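Local coordinates for beta-fructofuranosidase (Arabidopsis thaliana, PDB 2OXB), which hydrolyses sucrose and short fructans such as 1-kestose in the plant cell wall, releasing their terminal non-reducing fructose, at residues M443-S448 / A493-R498. The protein carries 1 engineered substitution. Numbering follows the deposited sequence.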
ATOM      1  N   MET A 443      -9.922   7.373 -13.077  1.00 17.28           N
ATOM      2  CA  MET A 443      -8.478   7.542 -13.048  1.00 20.36           C
ATOM      3  C   MET A 443      -7.905   6.259 -13.663  1.00 21.09           C
ATOM      4  O   MET A 443      -8.164   5.155 -13.163  1.00 21.69           O
ATOM      5  CB  MET A 443      -7.958   7.741 -11.608  1.00 20.65           C
ATOM      6  CG  MET A 443      -6.675   8.594 -11.517  1.00 22.79           C
ATOM      7  SD  MET A 443      -5.846   8.655  -9.872  1.00 26.79           S
ATOM      8  CE  MET A 443      -4.295   7.663 -10.198  1.00 25.48           C
ATOM      9  N   CYS A 444      -7.170   6.408 -14.766  1.00 21.04           N
ATOM     10  CA  CYS A 444      -6.539   5.271 -15.445  1.00 22.21           C
ATOM     11  C   CYS A 444      -5.027   5.396 -15.408  1.00 22.15           C
ATOM     12  O   CYS A 444      -4.485   6.499 -15.429  1.00 20.92           O
ATOM     13  CB  CYS A 444      -6.939   5.202 -16.916  1.00 23.76           C
ATOM     14  SG  CYS A 444      -8.681   4.821 -17.289  1.00 24.36           S
ATOM     15  N   SER A 445      -4.353   4.253 -15.366  1.00 23.36           N
ATOM     16  CA  SER A 445      -2.886   4.195 -15.357  1.00 21.94           C
ATOM     17  C   SER A 445      -2.494   3.165 -16.402  1.00 21.56           C
ATOM     18  O   SER A 445      -2.325   1.990 -16.089  1.00 21.49           O
ATOM     19  CB  SER A 445      -2.362   3.753 -13.989  1.00 20.71           C
ATOM     20  OG  SER A 445      -0.961   3.885 -13.936  1.00 21.28           O
ATOM     21  N   ASP A 446      -2.379   3.614 -17.648  1.00 22.27           N
ATOM     22  CA  ASP A 446      -2.033   2.736 -18.759  1.00 22.91           C
ATOM     23  C   ASP A 446      -0.585   2.256 -18.725  1.00 23.70           C
ATOM     24  O   ASP A 446       0.346   3.041 -18.509  1.00 23.57           O
ATOM     25  CB  ASP A 446      -2.287   3.448 -20.080  1.00 23.67           C
ATOM     26  CG  ASP A 446      -3.088   2.608 -21.037  1.00 25.24           C
ATOM     27  OD1 ASP A 446      -4.337   2.562 -20.874  1.00 24.28           O
ATOM     28  OD2 ASP A 446      -2.463   1.987 -21.933  1.00 22.93           O
ATOM     29  N   GLN A 447      -0.398   0.965 -18.971  1.00 24.34           N
ATOM     30  CA  GLN A 447       0.934   0.367 -18.947  1.00 23.36           C
ATOM     31  C   GLN A 447       1.295  -0.352 -20.249  1.00 24.06           C
ATOM     32  O   GLN A 447       2.420  -0.820 -20.418  1.00 23.33           O
ATOM     33  CB  GLN A 447       0.994  -0.586 -17.758  1.00 22.61           C
ATOM     34  CG  GLN A 447       0.382   0.025 -16.485  1.00 21.47           C
ATOM     35  CD  GLN A 447       1.342   0.957 -15.754  1.00 21.45           C
ATOM     36  OE1 GLN A 447       0.925   1.828 -14.984  1.00 20.52           O
ATOM     37  NE2 GLN A 447       2.640   0.762 -15.980  1.00 18.89           N
ATOM     38  N   SER A 448       0.324  -0.417 -21.161  1.00 26.62           N
ATOM     39  CA  SER A 448       0.457  -1.054 -22.476  1.00 27.49           C
ATOM     40  C   SER A 448       1.730  -0.716 -23.262  1.00 27.40           C
ATOM     41  O   SER A 448       2.269  -1.566 -23.959  1.00 26.41           O
ATOM     42  CB  SER A 448      -0.752  -0.682 -23.322  1.00 26.92           C
ATOM     43  OG  SER A 448      -0.822   0.722 -23.439  1.00 28.77           O
ATOM     44  N   ALA A 493      -7.427   8.456  -4.717  1.00 29.53           N
ATOM     45  CA  ALA A 493      -7.206   7.391  -5.687  1.00 29.91           C
ATOM     46  C   ALA A 493      -5.719   7.056  -5.787  1.00 31.30           C
ATOM     47  O   ALA A 493      -4.904   7.882  -6.209  1.00 32.88           O
ATOM     48  CB  ALA A 493      -7.745   7.793  -7.038  1.00 31.94           C
ATOM     49  N   CYS A 494      -5.373   5.828  -5.416  1.00 30.44           N
ATOM     50  CA  CYS A 494      -3.986   5.401  -5.436  1.00 30.05           C
ATOM     51  C   CYS A 494      -3.699   4.205  -6.346  1.00 31.59           C
ATOM     52  O   CYS A 494      -3.907   3.057  -5.956  1.00 33.04           O
ATOM     53  CB  CYS A 494      -3.561   5.089  -4.007  1.00 29.32           C
ATOM     54  SG  CYS A 494      -4.127   6.334  -2.826  1.00 24.81           S
ATOM     55  N   ILE A 495      -3.214   4.493  -7.558  1.00 32.49           N
ATOM     56  CA  ILE A 495      -2.860   3.472  -8.551  1.00 32.58           C
ATOM     57  C   ILE A 495      -1.340   3.463  -8.809  1.00 33.42           C
ATOM     58  O   ILE A 495      -0.803   4.345  -9.487  1.00 33.29           O
ATOM     59  CB  ILE A 495      -3.553   3.718  -9.907  1.00 32.02           C
ATOM     60  CG1 ILE A 495      -5.072   3.699  -9.747  1.00 31.29           C
ATOM     61  CG2 ILE A 495      -3.120   2.645 -10.904  1.00 32.96           C
ATOM     62  CD1 ILE A 495      -5.818   3.999 -11.032  1.00 27.60           C
ATOM     63  N   THR A 496      -0.667   2.444  -8.283  1.00 33.09           N
ATOM     64  CA  THR A 496       0.779   2.300  -8.412  1.00 32.60           C
ATOM     65  C   THR A 496       1.131   1.211  -9.434  1.00 31.54           C
ATOM     66  O   THR A 496       0.355   0.282  -9.655  1.00 30.54           O
ATOM     67  CB  THR A 496       1.391   1.955  -7.024  1.00 33.60           C
ATOM     68  OG1 THR A 496       2.776   2.318  -6.989  1.00 36.99           O
ATOM     69  CG2 THR A 496       1.252   0.469  -6.738  1.00 33.88           C
ATOM     70  N   SER A 497       2.298   1.327 -10.055  1.00 31.88           N
ATOM     71  CA  SER A 497       2.723   0.345 -11.050  1.00 33.12           C
ATOM     72  C   SER A 497       4.244   0.196 -11.143  1.00 33.37           C
ATOM     73  O   SER A 497       4.985   0.875 -10.435  1.00 33.94           O
ATOM     74  CB  SER A 497       2.145   0.718 -12.415  1.00 32.00           C
ATOM     75  OG  SER A 497       1.787   2.084 -12.448  1.00 32.53           O
ATOM     76  N   ARG A 498       4.696  -0.698 -12.018  1.00 33.18           N
ATOM     77  CA  ARG A 498       6.123  -0.954 -12.207  1.00 33.65           C
ATOM     78  C   ARG A 498       6.445  -0.949 -13.700  1.00 33.57           C
ATOM     79  O   ARG A 498       5.873  -1.731 -14.467  1.00 35.17           O
ATOM     80  CB  ARG A 498       6.486  -2.311 -11.610  1.00 34.28           C
ATOM     81  CG  ARG A 498       5.763  -2.608 -10.308  1.00 35.69           C
ATOM     82  CD  ARG A 498       6.352  -1.858  -9.135  1.00 35.28           C
ATOM     83  NE  ARG A 498       7.267  -2.705  -8.376  1.00 35.61           N
ATOM     84  CZ  ARG A 498       8.513  -2.983  -8.741  1.00 35.03           C
ATOM     85  NH1 ARG A 498       9.012  -2.476  -9.858  1.00 34.13           N
ATOM     86  NH2 ARG A 498       9.254  -3.787  -7.992  1.00 36.50           N
TER
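Ile495 meets two residues of strand 439-446 with separate branches. Ile495 CB lies 4.0 Å from Met443 CE, and Ile495 CG2 sits 3.4 Å from Ser445 CB. With CG1 anti to the carbonyl carbon, the longer branch runs up to the facing backbone: CG1 also borders Met443 CE, and Ile495 CD1 ends 3.4 Å from Met443 O. Met443 travels the opposite way past it: Met443 SD lies 3.5 Å from Ala493 CB, and the chain then bends at chi3 (110°), which brings CE alongside Ile495. The axes of the two short strand segments approach to 8.0 Å and run within 3° of parallel, too far apart for backbone pairing, and the strands belong to different sheets: 493-498 is an outermost strand of the six-stranded antiparallel sheet, whereas 439-446 pairs with 423-431 and 461-465 in the other. The contact is thus face-to-face packing inside the beta-sandwich that forms the C-terminal domain of family 32 enzymes, and all seven touching residues are buried. Alternate side chains point inward; of those facing away, Cys444 is disulfide-bonded to Cys395 and Arg498 forms a salt bridge with Glu296. Toward Gln447 the interface turns polar. Gln447 OE1 accepts two hydrogen bonds, one in its carbonyl plane from Ser445 OG and one across the interface from Ser497 OG at 2.7 Å, the latter donor standing 42° out of that plane. An alanine at Gln447 would probably leave both buried serine hydroxyls without this shared acceptor and open a gap over Ser497 CB. Tyr461, on strand 461-465, touches both Ile495 and Ser497.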